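Local coordinates for BmrU protein (Bacillus anthracis, PDB 3T5P) that probably phosphorylates diacylglycerol or a related lipid, as a putative diacylglycerol kinase that carries a bound magnesium ion, at residues T10-V15 with V68-V73; E197-L202 with V233-I238. All coordinates share one frame; numbering follows the deposited sequence.

How the contacts relate
Starting at the N terminus, contact 1 forms first: residues 10-15, leading into strand 15-19, meet residues 68-73 at the start of strand 70-75. The loop it closes holds helix 28-42, strand 45-50 and helix 56-64. It joins strands 15-19 and 70-75, neighbours in the parallel sheet of the diacylglycerol kinase catalytic domain. Contact 2 comes later, in the beta-sandwich-like domain. It closes a helix-free excursion from 197-202 to 233-238, within which lie the magnesium residues Lys222, Asp225 and Thr227. The two loops follow in series, neither nested nor crossed. The centres of contact 1 and contact 2 are about 45 Å apart, on opposite sides of the chain's centre.

Contact 1 (T10-V15 with V68-V73); sequences TKFEKV and VDLIIV
Phe12 lies against Asp69 and Leu70 where the chain enters strand 15-19. From its CB outward, the side chain first passes Leu70 CB; CG then comes within 3.8 Å of that same Leu70 CB. CD1 touches Leu70 CB too and meets Asp69 O, while the other ortho carbon, CD2, packs on Leu70 CD2, at 3.8 Å. Further out, CE1 stays near Asp69 O and CE2 near Leu70 CD2. The result is a CH-pi contact, with Leu70 CB 4.0 Å from the centre of the Phe12 ring over one face; Lys11 CB lies over the opposite face.

Asp69 also fastens the incoming loop. Its CG sits beside its own backbone N (chi1 -55°), which brings OD2 to the Lys14 amide: Lys14 N donates to the anti lone pair of Asp69 OD2 at 3.0 Å. In return Lys14 O accepts from Asp69 N at 2.9 Å and, weakly, from Leu70 N. The parallel pairing of strands 15-19 and 70-75 in the diacylglycerol kinase catalytic domain starts at Val15 and Leu70, whose side chains run side by side, and Val15 CG1 reaches Ile72 CD1 at 3.7 Å.

Val15 bonds through its backbone to Asp45 and His47 of the neighbouring strand 45-50, Phe43 packs on Phe12 and Val15, and Thr95 of strand 95-100 touches Phe12 and Leu70, while Ile71 packs on Leu87 of helix 77-87.

Contact 2 (E197-L202 with V233-I238); sequences EDEAVL and VKSTGI
Val233 is answered by two residues, Val201 and Leu202, in a classic beta bulge set where the chain turns a corner between two antiparallel sheets of the beta-sandwich-like domain. Strand 194-200 is an outermost strand of one sheet; past the corner, strand 202-206 pairs with 228-234 in the other.

The bulge is the tight part. Val201 N donates to Val233 O at 2.9 Å in a nearly straight bond (172° at the hydrogen), and Leu202 O takes Val233 N at 2.8 Å in its carbonyl plane. Leu202 CB and Val233 CG2 meet on the same face of the sheet. Val201 holds CG2 beside its own backbone N, and this branch lies against Ser235 CA and Ile238 CG1, where helix 238-247 begins; Ala182 touches both Val201 and Ile238.

Toward the partly exposed side the packing depends on polar groups. Asp198 and Lys234 cross at about a right angle, the lysine chain bent at chi3 (41°): its CG, CD and CE curl round Asp198 OD2 while NZ turns to OD1. The salt bridge is long, Asp198 OD1 to Lys234 NZ 3.4 Å, and its hydrogen bond is weak. Glu199 reaches the type I turn from Lys234 to Gly237 by its backbone: Ser235 N donates to Glu199 O at 2.8 Å from above the carbonyl plane, and Ser235 OG adds a weak bond to Glu199 O at 3.4 Å.

Contact 1 (T10-V15 with V68-V73)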
loop_
_atom_site.group_PDB
_atom_site.type_symbol
_atom_site.label_atom_id
_atom_site.label_comp_id
_atom_site.label_asym_id
_atom_site.label_seq_id
_atom_site.Cartn_x
_atom_site.Cartn_y
_atom_site.Cartn_z
ATOM N N THR A 10 11.842 19.306 4.507
ATOM C CA THR A 10 11.062 18.662 5.568
ATOM C C THR A 10 11.670 17.317 5.970
ATOM O O THR A 10 12.260 16.634 5.156
ATOM C CB THR A 10 9.599 18.396 5.127
ATOM O OG1 THR A 10 8.845 17.890 6.242
ATOM C CG2 THR A 10 9.556 17.390 3.971
ATOM N N LYS A 11 11.506 16.955 7.232
ATOM C CA LYS A 11 11.833 15.610 7.705
ATOM C C LYS A 11 10.761 14.566 7.343
ATOM O O LYS A 11 11.003 13.359 7.429
ATOM C CB LYS A 11 11.937 15.601 9.233
ATOM C CG LYS A 11 13.063 16.420 9.847
ATOM C CD LYS A 11 12.990 16.319 11.381
ATOM C CE LYS A 11 14.090 17.109 12.075
ATOM N NZ LYS A 11 13.931 18.576 11.845
ATOM N N PHE A 12 9.575 15.029 6.970
ATOM C CA PHE A 12 8.405 14.159 6.862
ATOM C C PHE A 12 7.726 14.221 5.500
ATOM O O PHE A 12 6.882 15.068 5.253
ATOM C CB PHE A 12 7.393 14.542 7.920
ATOM C CG PHE A 12 7.973 14.649 9.287
ATOM C CD1 PHE A 12 8.609 13.568 9.868
ATOM C CD2 PHE A 12 7.882 15.839 10.004
ATOM C CE1 PHE A 12 9.131 13.663 11.148
ATOM C CE2 PHE A 12 8.421 15.945 11.285
ATOM C CZ PHE A 12 9.046 14.857 11.856
ATOM N N GLU A 13 8.112 13.310 4.620
ATOM C CA GLU A 13 7.546 13.228 3.285
ATOM C C GLU A 13 6.047 12.893 3.354
ATOM O O GLU A 13 5.247 13.499 2.639
ATOM C CB GLU A 13 8.307 12.170 2.471
ATOM C CG GLU A 13 8.044 12.212 0.949
ATOM C CD GLU A 13 8.273 10.855 0.226
ATOM O OE1 GLU A 13 9.137 10.053 0.669
ATOM O OE2 GLU A 13 7.579 10.601 -0.794
ATOM N N LYS A 14 5.686 11.943 4.223
ATOM C CA LYS A 14 4.297 11.467 4.374
ATOM C C LYS A 14 3.874 11.506 5.819
ATOM O O LYS A 14 4.605 11.055 6.705
ATOM C CB LYS A 14 4.171 10.038 3.870
ATOM C CG LYS A 14 4.429 9.924 2.395
ATOM C CD LYS A 14 4.197 8.545 1.875
ATOM C CE LYS A 14 4.554 8.468 0.404
ATOM N NZ LYS A 14 3.980 7.237 -0.189
ATOM N N VAL A 15 2.686 12.031 6.062
ATOM C CA VAL A 15 2.178 12.191 7.413
ATOM C C VAL A 15 0.806 11.500 7.557
ATOM O O VAL A 15 -0.019 11.500 6.633
ATOM C CB VAL A 15 2.060 13.693 7.774
ATOM C CG1 VAL A 15 1.495 13.878 9.202
ATOM C CG2 VAL A 15 3.426 14.407 7.624
ATOM N N VAL A 68 4.729 5.665 6.443
ATOM C CA VAL A 68 4.543 7.048 6.827
ATOM C C VAL A 68 5.710 7.471 7.696
ATOM O O VAL A 68 6.334 6.628 8.327
ATOM C CB VAL A 68 3.161 7.199 7.506
ATOM C CG1 VAL A 68 3.264 7.708 8.881
ATOM C CG2 VAL A 68 2.208 8.004 6.635
ATOM N N ASP A 69 6.036 8.768 7.678
ATOM C CA ASP A 69 7.237 9.270 8.382
ATOM C C ASP A 69 6.887 9.934 9.693
ATOM O O ASP A 69 7.737 10.014 10.586
ATOM C CB ASP A 69 8.018 10.239 7.491
ATOM C CG ASP A 69 8.365 9.612 6.159
ATOM O OD1 ASP A 69 9.209 8.678 6.201
ATOM O OD2 ASP A 69 7.764 9.990 5.093
ATOM N N LEU A 70 5.643 10.404 9.794
ATOM C CA LEU A 70 5.145 11.042 11.002
ATOM C C LEU A 70 3.732 10.567 11.290
ATOM O O LEU A 70 2.898 10.522 10.389
ATOM C CB LEU A 70 5.172 12.561 10.866
ATOM C CG LEU A 70 4.604 13.395 12.034
ATOM C CD1 LEU A 70 5.375 13.206 13.334
ATOM C CD2 LEU A 70 4.555 14.859 11.667
ATOM N N ILE A 71 3.464 10.206 12.541
ATOM C CA ILE A 71 2.094 9.882 12.946
ATOM C C ILE A 71 1.700 10.871 14.026
ATOM O O ILE A 71 2.420 10.986 15.035
ATOM C CB ILE A 71 1.942 8.452 13.486
ATOM C CG1 ILE A 71 2.165 7.445 12.337
ATOM C CG2 ILE A 71 0.604 8.295 14.155
ATOM C CD1 ILE A 71 2.380 6.000 12.761
ATOM N N ILE A 72 0.615 11.608 13.786
ATOM C CA ILE A 72 0.063 12.560 14.750
ATOM C C ILE A 72 -1.189 11.965 15.346
ATOM O O ILE A 72 -2.082 11.524 14.608
ATOM C CB ILE A 72 -0.329 13.890 14.083
ATOM C CG1 ILE A 72 0.849 14.489 13.298
ATOM C CG2 ILE A 72 -0.852 14.870 15.130
ATOM C CD1 ILE A 72 0.435 15.569 12.327
ATOM N N VAL A 73 -1.279 11.940 16.671
ATOM C CA VAL A 73 -2.497 11.448 17.336
ATOM C C VAL A 73 -3.234 12.594 18.059
ATOM O O VAL A 73 -2.666 13.259 18.910
ATOM C CB VAL A 73 -2.242 10.307 18.343
ATOM C CG1 VAL A 73 -1.230 10.683 19.381
ATOM C CG2 VAL A 73 -3.532 9.938 19.027
#

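Contact 2 (E197-L202 with V233-I238)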
loop_
_atom_site.group_PDB
_atom_site.type_symbol
_atom_site.label_atom_id
_atom_site.label_comp_id
_atom_site.label_asym_id
_atom_site.label_seq_id
_atom_site.Cartn_x
_atom_site.Cartn_y
_atom_site.Cartn_z
ATOM N N GLU A 197 12.499 -4.887 49.448
ATOM C CA GLU A 197 11.336 -5.641 49.882
ATOM C C GLU A 197 10.798 -5.034 51.144
ATOM O O GLU A 197 11.524 -4.851 52.113
ATOM C CB GLU A 197 11.693 -7.112 50.103
ATOM C CG GLU A 197 10.478 -8.022 50.214
ATOM C CD GLU A 197 10.820 -9.481 50.015
ATOM O OE1 GLU A 197 11.959 -9.777 49.592
ATOM O OE2 GLU A 197 9.943 -10.337 50.275
ATOM N N ASP A 198 9.511 -4.733 51.116
ATOM C CA ASP A 198 8.857 -4.012 52.190
ATOM C C ASP A 198 7.336 -4.040 52.028
ATOM O O ASP A 198 6.837 -4.471 50.995
ATOM C CB ASP A 198 9.348 -2.579 52.251
ATOM C CG ASP A 198 8.919 -1.922 53.515
ATOM O OD1 ASP A 198 9.347 -2.394 54.610
ATOM O OD2 ASP A 198 8.093 -0.985 53.403
ATOM N N GLU A 199 6.614 -3.601 53.057
ATOM C CA GLU A 199 5.164 -3.399 52.973
ATOM C C GLU A 199 4.883 -1.994 52.445
ATOM O O GLU A 199 5.428 -1.032 52.960
ATOM C CB GLU A 199 4.501 -3.553 54.345
ATOM C CG GLU A 199 4.388 -4.981 54.892
ATOM C CD GLU A 199 3.065 -5.676 54.541
ATOM O OE1 GLU A 199 2.695 -5.676 53.340
ATOM O OE2 GLU A 199 2.417 -6.239 55.463
ATOM N N ALA A 200 4.011 -1.880 51.446
ATOM C CA ALA A 200 3.806 -0.617 50.719
ATOM C C ALA A 200 2.339 -0.230 50.559
ATOM O O ALA A 200 1.448 -1.059 50.655
ATOM C CB ALA A 200 4.461 -0.693 49.360
ATOM N N VAL A 201 2.121 1.059 50.320
ATOM C CA VAL A 201 0.805 1.607 49.993
ATOM C C VAL A 201 0.760 2.071 48.537
ATOM O O VAL A 201 -0.305 2.060 47.898
ATOM C CB VAL A 201 0.491 2.798 50.904
ATOM C CG1 VAL A 201 -0.674 3.610 50.361
ATOM C CG2 VAL A 201 0.206 2.290 52.300
ATOM N N LEU A 202 1.930 2.481 48.036
ATOM C CA LEU A 202 2.055 2.960 46.674
ATOM C C LEU A 202 3.418 2.616 46.083
ATOM O O LEU A 202 4.454 2.917 46.677
ATOM C CB LEU A 202 1.871 4.468 46.632
ATOM C CG LEU A 202 1.877 5.097 45.243
ATOM C CD1 LEU A 202 0.592 4.766 44.501
ATOM C CD2 LEU A 202 2.076 6.597 45.351
ATOM N N VAL A 233 5.992 4.322 48.554
ATOM C CA VAL A 233 5.600 4.738 49.876
ATOM C C VAL A 233 5.375 3.497 50.754
ATOM O O VAL A 233 4.503 2.657 50.475
ATOM C CB VAL A 233 4.327 5.627 49.863
ATOM C CG1 VAL A 233 4.032 6.174 51.266
ATOM C CG2 VAL A 233 4.485 6.778 48.887
ATOM N N LYS A 234 6.157 3.390 51.821
ATOM C CA LYS A 234 5.966 2.330 52.812
ATOM C C LYS A 234 4.572 2.362 53.470
ATOM O O LYS A 234 3.933 3.415 53.527
ATOM C CB LYS A 234 7.037 2.436 53.900
ATOM C CG LYS A 234 8.460 2.102 53.424
ATOM C CD LYS A 234 9.436 1.801 54.596
ATOM C CE LYS A 234 8.807 0.946 55.734
ATOM N NZ LYS A 234 9.801 0.308 56.649
ATOM N N SER A 235 4.122 1.207 53.972
ATOM C CA SER A 235 2.820 1.045 54.702
ATOM C C SER A 235 2.601 2.068 55.848
ATOM O O SER A 235 1.492 2.522 56.177
ATOM C CB SER A 235 2.768 -0.374 55.304
ATOM O OG SER A 235 3.985 -0.709 55.977
ATOM N N THR A 236 3.734 2.368 56.439
ATOM C CA THR A 236 3.920 3.272 57.564
ATOM C C THR A 236 4.058 4.744 57.165
ATOM O O THR A 236 4.010 5.617 58.019
ATOM C CB THR A 236 5.228 2.890 58.324
ATOM O OG1 THR A 236 6.375 3.089 57.480
ATOM C CG2 THR A 236 5.186 1.441 58.794
ATOM N N GLY A 237 4.237 5.017 55.877
ATOM C CA GLY A 237 4.585 6.363 55.411
ATOM C C GLY A 237 3.460 7.201 54.826
ATOM O O GLY A 237 3.720 8.173 54.135
ATOM N N ILE A 238 2.212 6.853 55.120
ATOM C CA ILE A 238 1.060 7.590 54.577
ATOM C C ILE A 238 1.131 9.085 54.895
ATOM O O ILE A 238 0.977 9.921 54.002
ATOM C CB ILE A 238 -0.293 7.044 55.104
ATOM C CG1 ILE A 238 -0.688 5.774 54.345
ATOM C CG2 ILE A 238 -1.411 8.099 54.964
ATOM C CD1 ILE A 238 -2.184 5.511 54.325
#